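Local coordinates for periplasmic binding protein (Thermotoga lettingae TMO, PDB 4RY8) that binds 5-methylthioribose in the cleft between its two lobes and probably serves as the solute-binding component of a sugar transporter, at residues E115-S126 and P149-I160; V232-I241 and N295-V303. All coordinates share one frame; numbering follows the deposited sequence.

Contact 1 (E115-S126 and P149-I160). With SR1 (5-S-methyl-5-thio-alpha-D-ribofuranose), chain G.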
loop_
_atom_site.group_PDB
_atom_site.type_symbol
_atom_site.label_atom_id
_atom_site.label_comp_id
_atom_site.label_asym_id
_atom_site.label_seq_id
_atom_site.Cartn_x
_atom_site.Cartn_y
_atom_site.Cartn_z
ATOM N N GLU C 115 -10.398 4.365 -9.897
ATOM C CA GLU C 115 -9.047 4.880 -9.834
ATOM C C GLU C 115 -8.044 3.777 -9.871
ATOM O O GLU C 115 -8.415 2.593 -9.823
ATOM C CB GLU C 115 -8.837 5.678 -8.546
ATOM C CG GLU C 115 -9.207 4.909 -7.294
ATOM C CD GLU C 115 -8.525 5.494 -6.079
ATOM O OE1 GLU C 115 -9.177 6.275 -5.336
ATOM O OE2 GLU C 115 -7.335 5.187 -5.899
ATOM N N GLN C 116 -6.773 4.169 -9.936
ATOM C CA GLN C 116 -5.696 3.191 -10.022
ATOM C C GLN C 116 -5.082 2.824 -8.687
ATOM O O GLN C 116 -3.906 2.402 -8.631
ATOM C CB GLN C 116 -4.629 3.731 -10.916
ATOM C CG GLN C 116 -5.139 4.045 -12.289
ATOM C CD GLN C 116 -4.151 4.816 -13.097
ATOM O OE1 GLN C 116 -3.443 4.262 -13.923
ATOM N NE2 GLN C 116 -4.091 6.097 -12.870
ATOM N N ASP C 117 -5.899 2.932 -7.632
ATOM C CA ASP C 117 -5.470 2.719 -6.250
ATOM C C ASP C 117 -4.319 3.669 -6.049
ATOM O O ASP C 117 -3.183 3.267 -5.848
ATOM C CB ASP C 117 -5.108 1.261 -5.914
ATOM C CG ASP C 117 -5.070 1.005 -4.433
ATOM O OD1 ASP C 117 -4.981 1.974 -3.631
ATOM O OD2 ASP C 117 -5.173 -0.155 -4.025
ATOM N N ASP C 118 -4.614 4.960 -6.080
ATOM C CA ASP C 118 -3.518 5.957 -6.005
ATOM C C ASP C 118 -2.728 6.052 -4.680
ATOM O O ASP C 118 -1.539 6.460 -4.668
ATOM C CB ASP C 118 -3.999 7.314 -6.450
ATOM C CG ASP C 118 -4.281 7.351 -7.924
ATOM O OD1 ASP C 118 -3.358 7.058 -8.745
ATOM O OD2 ASP C 118 -5.451 7.577 -8.246
ATOM N N LEU C 119 -3.395 5.702 -3.591
ATOM C CA LEU C 119 -2.727 5.594 -2.317
ATOM C C LEU C 119 -1.701 4.454 -2.392
ATOM O O LEU C 119 -0.565 4.600 -1.999
ATOM C CB LEU C 119 -3.742 5.365 -1.231
ATOM C CG LEU C 119 -4.643 6.566 -0.945
ATOM C CD1 LEU C 119 -5.676 6.252 0.108
ATOM C CD2 LEU C 119 -3.794 7.759 -0.559
ATOM N N LEU C 120 -2.064 3.305 -2.926
ATOM C CA LEU C 120 -1.046 2.287 -3.086
ATOM C C LEU C 120 0.110 2.694 -4.020
ATOM O O LEU C 120 1.269 2.424 -3.704
ATOM C CB LEU C 120 -1.665 0.964 -3.573
ATOM C CG LEU C 120 -0.695 -0.211 -3.680
ATOM C CD1 LEU C 120 -0.055 -0.633 -2.377
ATOM C CD2 LEU C 120 -1.438 -1.417 -4.246
ATOM N N ILE C 121 -0.208 3.335 -5.151
ATOM C CA ILE C 121 0.780 3.797 -6.116
ATOM C C ILE C 121 1.772 4.712 -5.409
ATOM O O ILE C 121 2.954 4.564 -5.564
ATOM C CB ILE C 121 0.179 4.604 -7.313
ATOM C CG1 ILE C 121 -0.659 3.763 -8.279
ATOM C CG2 ILE C 121 1.306 5.270 -8.110
ATOM C CD1 ILE C 121 -1.309 4.608 -9.378
ATOM N N GLY C 122 1.261 5.710 -4.679
ATOM C CA GLY C 122 2.137 6.672 -4.001
ATOM C C GLY C 122 3.056 6.063 -2.943
ATOM O O GLY C 122 4.206 6.463 -2.814
ATOM N N TYR C 123 2.549 5.043 -2.260
ATOM C CA TYR C 123 3.276 4.272 -1.302
ATOM C C TYR C 123 4.293 3.377 -2.024
ATOM O O TYR C 123 5.458 3.344 -1.681
ATOM C CB TYR C 123 2.346 3.361 -0.490
ATOM C CG TYR C 123 3.177 2.574 0.472
ATOM C CD1 TYR C 123 3.875 3.239 1.465
ATOM C CD2 TYR C 123 3.416 1.189 0.309
ATOM C CE1 TYR C 123 4.708 2.567 2.319
ATOM C CE2 TYR C 123 4.251 0.503 1.189
ATOM C CZ TYR C 123 4.895 1.219 2.202
ATOM O OH TYR C 123 5.764 0.631 3.110
ATOM N N LEU C 124 3.868 2.693 -3.061
ATOM C CA LEU C 124 4.815 1.753 -3.683
ATOM C C LEU C 124 6.001 2.472 -4.292
ATOM O O LEU C 124 7.151 2.051 -4.108
ATOM C CB LEU C 124 4.148 0.888 -4.734
ATOM C CG LEU C 124 3.147 -0.183 -4.316
ATOM C CD1 LEU C 124 2.569 -0.804 -5.582
ATOM C CD2 LEU C 124 3.735 -1.247 -3.397
ATOM N N ILE C 125 5.754 3.563 -5.009
ATOM C CA ILE C 125 6.880 4.211 -5.693
ATOM C C ILE C 125 7.736 4.936 -4.683
ATOM O O ILE C 125 8.965 4.915 -4.815
ATOM C CB ILE C 125 6.474 5.108 -6.902
ATOM C CG1 ILE C 125 7.704 5.485 -7.712
ATOM C CG2 ILE C 125 5.744 6.395 -6.385
ATOM C CD1 ILE C 125 8.393 4.386 -8.509
ATOM N N SER C 126 7.117 5.637 -3.711
ATOM C CA SER C 126 7.916 6.360 -2.714
ATOM C C SER C 126 8.804 5.427 -1.842
ATOM O O SER C 126 9.978 5.743 -1.611
ATOM C CB SER C 126 7.045 7.354 -1.827
ATOM O OG SER C 126 6.151 8.100 -2.616
ATOM N N PRO C 149 -5.628 12.210 -8.347
ATOM C CA PRO C 149 -4.606 11.192 -8.190
ATOM C C PRO C 149 -3.287 11.775 -7.640
ATOM O O PRO C 149 -2.645 11.154 -6.789
ATOM C CB PRO C 149 -4.428 10.656 -9.613
ATOM C CG PRO C 149 -4.943 11.741 -10.484
ATOM C CD PRO C 149 -6.107 12.292 -9.736
ATOM N N LEU C 150 -2.923 12.980 -8.065
ATOM C CA LEU C 150 -1.661 13.559 -7.604
ATOM C C LEU C 150 -1.682 13.806 -6.124
ATOM O O LEU C 150 -0.639 13.599 -5.483
ATOM C CB LEU C 150 -1.314 14.847 -8.321
ATOM C CG LEU C 150 -1.264 14.649 -9.833
ATOM C CD1 LEU C 150 -0.756 15.894 -10.523
ATOM C CD2 LEU C 150 -0.364 13.461 -10.156
ATOM N N ASP C 151 -2.839 14.281 -5.615
ATOM C CA ASP C 151 -3.032 14.582 -4.198
ATOM C C ASP C 151 -3.023 13.313 -3.325
ATOM O O ASP C 151 -2.447 13.294 -2.266
ATOM C CB ASP C 151 -4.384 15.259 -3.925
ATOM C CG ASP C 151 -4.472 16.718 -4.383
ATOM O OD1 ASP C 151 -3.489 17.407 -4.599
ATOM O OD2 ASP C 151 -5.604 17.165 -4.550
ATOM N N LYS C 152 -3.707 12.262 -3.772
ATOM C CA LYS C 152 -3.600 10.942 -3.152
ATOM C C LYS C 152 -2.118 10.467 -3.106
ATOM O O LYS C 152 -1.591 10.077 -2.046
ATOM C CB LYS C 152 -4.429 9.947 -3.931
ATOM C CG LYS C 152 -5.908 10.146 -3.817
ATOM C CD LYS C 152 -6.676 9.325 -4.856
ATOM C CE LYS C 152 -8.129 9.822 -4.956
ATOM N NZ LYS C 152 -8.971 9.076 -5.958
ATOM N N ARG C 153 -1.442 10.491 -4.237
ATOM C CA ARG C 153 -0.028 10.095 -4.229
ATOM C C ARG C 153 0.771 10.998 -3.310
ATOM O O ARG C 153 1.653 10.523 -2.598
ATOM C CB ARG C 153 0.550 10.162 -5.592
ATOM C CG ARG C 153 -0.095 9.108 -6.464
ATOM C CD ARG C 153 0.116 9.325 -7.949
ATOM N NE ARG C 153 -0.893 8.592 -8.734
ATOM C CZ ARG C 153 -1.127 8.753 -10.036
ATOM N NH1 ARG C 153 -0.397 9.604 -10.745
ATOM N NH2 ARG C 153 -2.117 8.065 -10.640
ATOM N N ASP C 154 0.455 12.296 -3.299
ATOM C CA ASP C 154 1.242 13.207 -2.440
ATOM C C ASP C 154 1.251 12.783 -0.947
ATOM O O ASP C 154 2.306 12.788 -0.283
ATOM C CB ASP C 154 0.758 14.628 -2.615
ATOM C CG ASP C 154 1.492 15.595 -1.729
ATOM O OD1 ASP C 154 2.663 15.936 -1.968
ATOM O OD2 ASP C 154 0.881 15.924 -0.742
ATOM N N LYS C 155 0.088 12.374 -0.429
ATOM C CA LYS C 155 -0.053 11.973 0.972
ATOM C C LYS C 155 0.887 10.867 1.354
ATOM O O LYS C 155 1.411 10.792 2.469
ATOM C CB LYS C 155 -1.493 11.571 1.265
ATOM C CG LYS C 155 -2.518 12.700 1.246
ATOM C CD LYS C 155 -2.278 13.677 2.379
ATOM C CE LYS C 155 -3.496 14.538 2.655
ATOM N NZ LYS C 155 -3.245 15.516 3.751
ATOM N N MET C 156 1.094 9.944 0.409
ATOM C CA MET C 156 1.937 8.814 0.661
ATOM C C MET C 156 3.390 9.217 0.628
ATOM O O MET C 156 4.163 8.685 1.424
ATOM C CB MET C 156 1.598 7.684 -0.322
ATOM C CG MET C 156 0.279 6.974 -0.004
ATOM S SD MET C 156 -0.009 6.402 1.704
ATOM C CE MET C 156 -1.015 4.959 1.391
ATOM N N TRP C 157 3.759 10.214 -0.194
ATOM C CA TRP C 157 5.099 10.791 -0.123
ATOM C C TRP C 157 5.386 11.394 1.249
ATOM O O TRP C 157 6.458 11.184 1.826
ATOM C CB TRP C 157 5.311 11.796 -1.248
ATOM C CG TRP C 157 6.533 12.725 -1.195
ATOM C CD1 TRP C 157 6.516 14.104 -1.231
ATOM C CD2 TRP C 157 7.913 12.344 -1.161
ATOM N NE1 TRP C 157 7.816 14.599 -1.231
ATOM C CE2 TRP C 157 8.684 13.526 -1.177
ATOM C CE3 TRP C 157 8.581 11.103 -1.110
ATOM C CZ2 TRP C 157 10.079 13.505 -1.128
ATOM C CZ3 TRP C 157 9.988 11.097 -1.076
ATOM C CH2 TRP C 157 10.712 12.269 -1.100
ATOM N N GLN C 158 4.449 12.157 1.780
ATOM C CA GLN C 158 4.638 12.717 3.097
ATOM C C GLN C 158 4.895 11.618 4.162
ATOM O O GLN C 158 5.697 11.821 5.067
ATOM C CB GLN C 158 3.417 13.559 3.467
ATOM C CG GLN C 158 2.987 14.561 2.412
ATOM C CD GLN C 158 4.113 15.526 1.973
ATOM O OE1 GLN C 158 5.005 15.826 2.737
ATOM N NE2 GLN C 158 4.086 15.956 0.715
ATOM N N ILE C 159 4.251 10.434 4.026
ATOM C CA ILE C 159 4.391 9.377 5.012
ATOM C C ILE C 159 5.752 8.706 4.875
ATOM O O ILE C 159 6.377 8.351 5.888
ATOM C CB ILE C 159 3.199 8.365 4.917
ATOM C CG1 ILE C 159 2.185 8.623 6.033
ATOM C CG2 ILE C 159 3.631 6.946 5.124
ATOM C CD1 ILE C 159 1.590 10.009 6.052
ATOM N N ILE C 160 6.204 8.520 3.651
ATOM C CA ILE C 160 7.569 8.045 3.433
ATOM C C ILE C 160 8.578 8.998 4.048
ATOM O O ILE C 160 9.551 8.551 4.651
ATOM C CB ILE C 160 7.921 7.833 1.961
ATOM C CG1 ILE C 160 7.699 6.368 1.592
ATOM C CG2 ILE C 160 9.387 8.162 1.688
ATOM C CD1 ILE C 160 6.305 5.907 1.909
HETATM C CS SR1 G . -2.627 15.530 -14.333
HETATM S S SR1 G . -3.205 14.122 -13.414
HETATM C C5 SR1 G . -2.094 12.948 -14.228
HETATM C C4 SR1 G . -2.294 11.533 -13.692
HETATM O O4 SR1 G . -3.631 11.219 -13.906
HETATM C C1 SR1 G . -3.788 9.866 -14.379
HETATM O O1 SR1 G . -4.500 9.171 -13.413
HETATM C C2 SR1 G . -2.418 9.239 -14.583
HETATM O O2 SR1 G . -2.050 8.137 -13.710
HETATM C C3 SR1 G . -1.504 10.434 -14.393
HETATM O O3 SR1 G . -0.359 10.073 -13.634
HETATM O O HOH W 1 -7.466 9.144 -8.225
#

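Contact 2 (V232-I241 and N295-V303)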
loop_
_atom_site.group_PDB
_atom_site.type_symbol
_atom_site.label_atom_id
_atom_site.label_comp_id
_atom_site.label_asym_id
_atom_site.label_seq_id
_atom_site.Cartn_x
_atom_site.Cartn_y
_atom_site.Cartn_z
ATOM N N VAL C 232 3.004 3.918 -16.946
ATOM C CA VAL C 232 3.834 3.196 -17.910
ATOM C C VAL C 232 3.124 3.257 -19.272
ATOM O O VAL C 232 1.869 3.182 -19.370
ATOM C CB VAL C 232 4.152 1.783 -17.397
ATOM C CG1 VAL C 232 2.875 0.966 -17.249
ATOM C CG2 VAL C 232 5.190 1.090 -18.281
ATOM N N THR C 233 3.928 3.481 -20.305
ATOM C CA THR C 233 3.481 3.432 -21.699
ATOM C C THR C 233 4.655 2.866 -22.499
ATOM O O THR C 233 5.743 2.669 -21.953
ATOM C CB THR C 233 3.137 4.817 -22.277
ATOM O OG1 THR C 233 4.329 5.603 -22.354
ATOM C CG2 THR C 233 2.098 5.557 -21.432
ATOM N N THR C 234 4.453 2.626 -23.793
ATOM C CA THR C 234 5.561 2.230 -24.665
ATOM C C THR C 234 6.627 3.330 -24.735
ATOM O O THR C 234 7.824 3.043 -24.634
ATOM C CB THR C 234 5.051 1.841 -26.049
ATOM O OG1 THR C 234 4.290 0.634 -25.908
ATOM C CG2 THR C 234 6.192 1.621 -27.016
ATOM N N GLU C 235 6.201 4.584 -24.844
ATOM C CA GLU C 235 7.148 5.704 -24.754
ATOM C C GLU C 235 7.999 5.636 -23.486
ATOM O O GLU C 235 9.218 5.775 -23.539
ATOM C CB GLU C 235 6.408 7.043 -24.829
ATOM C CG GLU C 235 5.999 7.404 -26.247
ATOM C CD GLU C 235 5.069 8.592 -26.312
ATOM O OE1 GLU C 235 4.844 9.283 -25.270
ATOM O OE2 GLU C 235 4.568 8.835 -27.423
ATOM N N ASP C 236 7.350 5.457 -22.337
ATOM C CA ASP C 236 8.061 5.279 -21.084
ATOM C C ASP C 236 9.040 4.135 -21.102
ATOM O O ASP C 236 10.212 4.287 -20.761
ATOM C CB ASP C 236 7.048 5.031 -19.982
ATOM C CG ASP C 236 6.159 6.263 -19.716
ATOM O OD1 ASP C 236 6.514 7.346 -20.222
ATOM O OD2 ASP C 236 5.117 6.125 -19.037
ATOM N N ILE C 237 8.541 2.966 -21.482
ATOM C CA ILE C 237 9.428 1.775 -21.690
ATOM C C ILE C 237 10.689 2.085 -22.515
ATOM O O ILE C 237 11.836 1.765 -22.078
ATOM C CB ILE C 237 8.616 0.617 -22.290
ATOM C CG1 ILE C 237 7.650 0.076 -21.212
ATOM C CG2 ILE C 237 9.535 -0.482 -22.829
ATOM C CD1 ILE C 237 6.498 -0.778 -21.744
ATOM N N GLN C 238 10.490 2.706 -23.689
ATOM C CA GLN C 238 11.598 3.012 -24.621
ATOM C C GLN C 238 12.589 3.900 -23.940
ATOM O O GLN C 238 13.790 3.730 -24.064
ATOM C CB GLN C 238 11.113 3.793 -25.846
ATOM C CG GLN C 238 10.289 2.997 -26.822
ATOM C CD GLN C 238 9.430 3.894 -27.713
ATOM O OE1 GLN C 238 9.431 5.133 -27.611
ATOM N NE2 GLN C 238 8.688 3.266 -28.594
ATOM N N MET C 239 12.081 4.902 -23.238
ATOM C CA MET C 239 12.966 5.766 -22.541
ATOM C C MET C 239 13.641 5.123 -21.302
ATOM O O MET C 239 14.727 5.564 -20.910
ATOM C CB MET C 239 12.206 7.028 -22.125
ATOM C CG MET C 239 11.790 7.967 -23.253
ATOM S SD MET C 239 11.064 9.498 -22.579
ATOM C CE MET C 239 12.396 9.997 -21.515
ATOM N N MET C 240 13.002 4.131 -20.670
ATOM C CA MET C 240 13.597 3.429 -19.525
ATOM C C MET C 240 14.726 2.490 -19.979
ATOM O O MET C 240 15.731 2.347 -19.305
ATOM C CB MET C 240 12.545 2.632 -18.737
ATOM C CG MET C 240 11.576 3.515 -17.907
ATOM S SD MET C 240 10.178 2.720 -17.063
ATOM C CE MET C 240 11.070 1.989 -15.685
ATOM N N ILE C 241 14.578 1.889 -21.127
ATOM C CA ILE C 241 15.545 0.843 -21.511
ATOM C C ILE C 241 16.794 1.367 -22.211
ATOM O O ILE C 241 17.693 0.593 -22.546
ATOM C CB ILE C 241 14.878 -0.283 -22.330
ATOM C CG1 ILE C 241 14.449 0.213 -23.717
ATOM C CG2 ILE C 241 13.706 -0.836 -21.532
ATOM C CD1 ILE C 241 13.885 -0.881 -24.594
ATOM N N ASN C 295 13.757 -8.251 -22.047
ATOM C CA ASN C 295 13.758 -7.706 -23.416
ATOM C C ASN C 295 12.429 -7.054 -23.809
ATOM O O ASN C 295 11.940 -7.183 -24.936
ATOM C CB ASN C 295 14.180 -8.809 -24.445
ATOM C CG ASN C 295 15.685 -8.873 -24.640
ATOM O OD1 ASN C 295 16.193 -8.626 -25.734
ATOM N ND2 ASN C 295 16.412 -9.194 -23.576
ATOM N N ILE C 296 11.833 -6.371 -22.848
ATOM C CA ILE C 296 10.566 -5.700 -23.032
ATOM C C ILE C 296 10.868 -4.365 -23.692
ATOM O O ILE C 296 11.736 -3.631 -23.212
ATOM C CB ILE C 296 9.856 -5.502 -21.673
ATOM C CG1 ILE C 296 9.500 -6.886 -21.112
ATOM C CG2 ILE C 296 8.606 -4.619 -21.810
ATOM C CD1 ILE C 296 8.983 -6.870 -19.696
ATOM N N THR C 297 10.177 -4.099 -24.808
ATOM C CA THR C 297 10.283 -2.856 -25.577
ATOM C C THR C 297 8.951 -2.109 -25.768
ATOM O O THR C 297 8.942 -0.999 -26.288
ATOM C CB THR C 297 10.781 -3.136 -26.999
ATOM O OG1 THR C 297 9.680 -3.589 -27.783
ATOM C CG2 THR C 297 11.877 -4.177 -27.005
ATOM N N ASN C 298 7.828 -2.709 -25.384
ATOM C CA ASN C 298 6.527 -2.074 -25.568
ATOM C C ASN C 298 5.449 -2.652 -24.628
ATOM O O ASN C 298 5.673 -3.659 -23.959
ATOM C CB ASN C 298 6.086 -2.124 -27.040
ATOM C CG ASN C 298 5.778 -3.540 -27.521
ATOM O OD1 ASN C 298 5.300 -4.375 -26.762
ATOM N ND2 ASN C 298 5.995 -3.787 -28.794
ATOM N N MET C 299 4.309 -1.973 -24.527
ATOM C CA MET C 299 3.229 -2.432 -23.660
ATOM C C MET C 299 2.721 -3.846 -23.977
ATOM O O MET C 299 2.322 -4.592 -23.078
ATOM C CB MET C 299 2.066 -1.437 -23.672
ATOM C CG MET C 299 2.333 -0.161 -22.898
ATOM S SD MET C 299 2.492 -0.432 -21.124
ATOM C CE MET C 299 0.824 -0.912 -20.677
ATOM N N ASP C 300 2.770 -4.251 -25.234
ATOM C CA ASP C 300 2.317 -5.599 -25.574
ATOM C C ASP C 300 3.130 -6.614 -24.783
ATOM O O ASP C 300 2.593 -7.465 -24.083
ATOM C CB ASP C 300 2.459 -5.840 -27.072
ATOM C CG ASP C 300 1.549 -4.943 -27.888
ATOM O OD1 ASP C 300 0.346 -4.873 -27.554
ATOM O OD2 ASP C 300 2.034 -4.294 -28.845
ATOM N N GLU C 301 4.441 -6.474 -24.902
ATOM C CA GLU C 301 5.422 -7.314 -24.231
ATOM C C GLU C 301 5.426 -7.195 -22.737
ATOM O O GLU C 301 5.787 -8.105 -22.029
ATOM C CB GLU C 301 6.828 -7.021 -24.792
ATOM C CG GLU C 301 7.003 -7.543 -26.224
ATOM C CD GLU C 301 8.131 -6.865 -26.994
ATOM O OE1 GLU C 301 8.911 -6.067 -26.405
ATOM O OE2 GLU C 301 8.216 -7.099 -28.212
ATOM N N LEU C 302 5.010 -6.065 -22.206
ATOM C CA LEU C 302 5.084 -5.957 -20.780
ATOM C C LEU C 302 3.938 -6.705 -20.110
ATOM O O LEU C 302 4.099 -7.291 -19.049
ATOM C CB LEU C 302 5.058 -4.492 -20.368
ATOM C CG LEU C 302 4.836 -4.361 -18.893
ATOM C CD1 LEU C 302 5.912 -4.947 -18.012
ATOM C CD2 LEU C 302 4.737 -2.864 -18.613
ATOM N N VAL C 303 2.771 -6.603 -20.718
ATOM C CA VAL C 303 1.537 -7.207 -20.206
ATOM C C VAL C 303 1.684 -8.723 -20.252
ATOM O O VAL C 303 1.302 -9.428 -19.316
ATOM C CB VAL C 303 0.306 -6.793 -21.059
ATOM C CG1 VAL C 303 -0.899 -7.688 -20.782
ATOM C CG2 VAL C 303 -0.083 -5.353 -20.773
#

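Contact 1 (E115-S126 and P149-I160)
Gly122 and Arg153 bring their backbones unusually close, with CA atoms 4.1 Å apart, where helix segments 118-126 and 149-160 cross at -41°. Both helices belong to one lobe of a type I periplasmic-binding-protein fold. A CB on Gly122 would clash with Arg153 CA, so the missing side chain permits this approach. Beside it, Met156 CB packs 3.4 Å from Gly122 C, and its bent chain brings CE to Leu119 CB.

At the N-terminal end the contact becomes polar and reaches the sugar. Arg153 NE and NH2 both donate to Asp118 OD1 in a salt bridge; the NH2 bond is very short, and NE lies 44° out of the carboxylate plane. The guanidinium also grips the ligand: NH1 donates to SR1 O3 at 2.9 Å and NH2 to SR1 O2 at 3.1 Å. Pro149 CB sits 3.6 Å above one face of this group, toward its rim. Gln116 NE2 gives SR1 O2 a second donor, while its OE1 bonds to Thr253. A leucine in place of Arg153 would probably leave Asp118 without its salt-bridge mate and cost the sugar two hydrogen bonds.

Lys152 runs extended past Asp118 to Glu115, which also pairs with Arg163 of the second subunit. Lys152 NZ meets Glu115 OE1 at 2.9 Å, from above the carboxylate plane.

Contact 2 (V232-I241 and N295-V303)
Thr234 OG1 accepts a nearly straight hydrogen bond from Met299 N, at 3.0 Å and 168°. It joins the first turns of helices 234-240 and 299-305, whose short segments stand at 86°, in a lobe of the type I periplasmic-binding-protein fold. The Thr234 hydroxyl lies anti to its own carbonyl carbon (chi1 -68°), which turns it to this backbone N-H.

Each helix start also has its own cap. Thr233 OG1 accepts from Asp236 N, and Asn298 OD1 accepts from Glu301 N. The Asn298 side chain lies alongside that of Thr234, with CB 3.5 Å from Thr234 OG1. From within the second helix, Glu301 OE1 reaches back and takes hydrogen bonds from both N and OG1 of Thr297, just before the helix.

The apolar packing centres on Ile237. Its CG2 branch presses on the backbone, 3.4 Å from Thr297 C. Its CD1 reaches Asn298 C and the Met299 sulfur. Ile241 CD1 packs against the backbone at Ile296 O. The bent Met299 chain lays SD near both Val232 CG1 and Ile237 CD1. Val232 and Leu302 meet tip to tip, with Val232 CG2 4.0 Å from Leu302 CD2.

From the N terminus, the chain builds most of the sheet containing strands 17-22 to 113-115 before reaching contact 1. This contact closes a short loop through strand 137-142, bringing helix 148-163 back onto helix 118-132. Contact 2 opens later at 232-241. Its longer loop runs through strand 247-252, helix 255-270 and strands 278-280 and 284-287, then returns at 295-303. The loops follow in series, neither nesting nor crossing. Contact 1 pairs neighbouring helices beside the bound sugar and the second subunit. Contact 2 ties helix 234-240 to the start of helix 299-305. Their centres lie 23 Å apart, and they do not touch.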